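Local coordinates for ribosome-associated factor Y (Coxiella burnetii, PDB 3TQM), which associates with 100S ribosomes, dimers of 70S particles, as a hibernation factor of the short HPF subfamily, and probably restrains translation, at residues P14-R17 with E18-K22. Residues are numbered along the deposited sequence; the frame is centred on the assembly and turned at random.
Sequences PALR and ELTEK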
loop_
_atom_site.group_PDB
_atom_site.type_symbol
_atom_site.label_atom_id
_atom_site.label_comp_id
_atom_site.label_asym_id
_atom_site.label_seq_id
_atom_site.Cartn_x
_atom_site.Cartn_y
_atom_site.Cartn_z
ATOM N N PRO A 14 2.687 12.928 9.346
ATOM C CA PRO A 14 1.393 13.360 8.807
ATOM C C PRO A 14 1.430 13.482 7.289
ATOM O O PRO A 14 0.494 13.058 6.611
ATOM C CB PRO A 14 1.201 14.749 9.425
ATOM C CG PRO A 14 2.009 14.722 10.669
ATOM C CD PRO A 14 3.205 13.872 10.353
ATOM N N ALA A 15 2.505 14.062 6.765
ATOM C CA ALA A 15 2.642 14.254 5.326
ATOM C C ALA A 15 2.669 12.917 4.593
ATOM O O ALA A 15 2.037 12.761 3.549
ATOM C CB ALA A 15 3.888 15.057 5.014
ATOM N N LEU A 16 3.404 11.955 5.139
ATOM C CA LEU A 16 3.496 10.637 4.525
ATOM C C LEU A 16 2.158 9.919 4.639
ATOM O O LEU A 16 1.797 9.115 3.781
ATOM C CB LEU A 16 4.602 9.808 5.182
ATOM C CG LEU A 16 4.803 8.392 4.640
ATOM C CD1 LEU A 16 5.256 8.431 3.189
ATOM C CD2 LEU A 16 5.807 7.641 5.497
ATOM N N ARG A 17 1.428 10.221 5.705
ATOM C CA ARG A 17 0.124 9.624 5.929
ATOM C C ARG A 17 -0.887 10.139 4.916
ATOM O O ARG A 17 -1.675 9.371 4.364
ATOM C CB ARG A 17 -0.357 9.928 7.343
ATOM C CG ARG A 17 -1.656 9.238 7.687
ATOM C CD ARG A 17 -1.945 9.320 9.165
ATOM N NE ARG A 17 -3.029 8.417 9.521
ATOM C CZ ARG A 17 -2.855 7.138 9.838
ATOM N NH1 ARG A 17 -1.637 6.615 9.851
ATOM N NH2 ARG A 17 -3.899 6.380 10.145
ATOM N N GLU A 18 -0.863 11.446 4.681
ATOM C CA GLU A 18 -1.760 12.064 3.715
ATOM C C GLU A 18 -1.427 11.603 2.304
ATOM O O GLU A 18 -2.315 11.235 1.535
ATOM C CB GLU A 18 -1.684 13.588 3.799
ATOM C CG GLU A 18 -2.511 14.299 2.743
ATOM C CD GLU A 18 -2.451 15.806 2.872
ATOM O OE1 GLU A 18 -1.396 16.327 3.296
ATOM O OE2 GLU A 18 -3.460 16.470 2.557
ATOM N N LEU A 19 -0.140 11.625 1.974
ATOM C CA LEU A 19 0.333 11.192 0.664
ATOM C C LEU A 19 -0.132 9.775 0.334
ATOM O O LEU A 19 -0.609 9.506 -0.769
ATOM C CB LEU A 19 1.859 11.266 0.604
ATOM C CG LEU A 19 2.552 10.943 -0.726
ATOM C CD1 LEU A 19 2.762 9.442 -0.923
ATOM C CD2 LEU A 19 1.791 11.550 -1.898
ATOM N N THR A 20 0.006 8.868 1.296
ATOM C CA THR A 20 -0.361 7.476 1.077
ATOM C C THR A 20 -1.869 7.334 0.919
ATOM O O THR A 20 -2.345 6.542 0.110
ATOM C CB THR A 20 0.122 6.574 2.228
ATOM O OG1 THR A 20 1.545 6.684 2.357
ATOM C CG2 THR A 20 -0.245 5.127 1.950
ATOM N N GLU A 21 -2.614 8.109 1.700
ATOM C CA GLU A 21 -4.070 8.104 1.624
ATOM C C GLU A 21 -4.569 8.476 0.232
ATOM O O GLU A 21 -5.358 7.746 -0.365
ATOM C CB GLU A 21 -4.669 9.063 2.653
ATOM C CG GLU A 21 -4.842 8.470 4.037
ATOM C CD GLU A 21 -5.457 9.454 5.013
ATOM O OE1 GLU A 21 -5.825 10.570 4.585
ATOM O OE2 GLU A 21 -5.572 9.112 6.208
ATOM N N LYS A 22 -4.106 9.611 -0.281
ATOM C CA LYS A 22 -4.605 10.126 -1.550
ATOM C C LYS A 22 -4.224 9.237 -2.730
ATOM O O LYS A 22 -4.953 9.164 -3.719
ATOM C CB LYS A 22 -4.131 11.562 -1.788
ATOM C CG LYS A 22 -2.714 11.678 -2.301
ATOM C CD LYS A 22 -2.454 13.071 -2.846
ATOM C CE LYS A 22 -1.090 13.155 -3.511
ATOM N NZ LYS A 22 -0.872 14.468 -4.177
#
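T20 and L16 meet one turn apart on helix 14-24, where the threonine hydroxyl turns back onto the leucine carbonyl. From CB, 3.4 Å from L16 O, the T20 side chain splits. OG1 lies beside its own backbone N (chi1 -58°) and hydrogen-bonds to L16 O at 2.8 Å, while CG2, the apolar branch, is anti to that N. L16 O therefore accepts two bonds, the second from T20 N, 3.1 Å away and above the carbonyl plane; OG1 approaches with less tilt. Threonine suits this buried site because the helix itself satisfies its hydroxyl, while the side chain packs among M5, I39, F41 and V74. L16 CD1 comes within 4.2 Å of the bonded OG1.

On another side of the helix, E21 starts out beside R17 O, with its CG 3.3 Å from that oxygen, and then runs extended, its OE2 ending 4.2 Å from R17 NE. The guanidinium and carboxylate planes are 68° apart and no N-H points at the oxygen, so the opposite charges probably attract without forming a salt bridge. P14, whose ring nitrogen carries no hydrogen, fits the first turn, and its O receives E18 N at 2.9 Å.

Helix 14-24 is the crossover of a beta-alpha-beta unit between parallel strands 2-8 and 36-44. L16 and T20 pack on strand 36-44 and helix 70-89, and T20, R17 and E21 all reach strand 2-8.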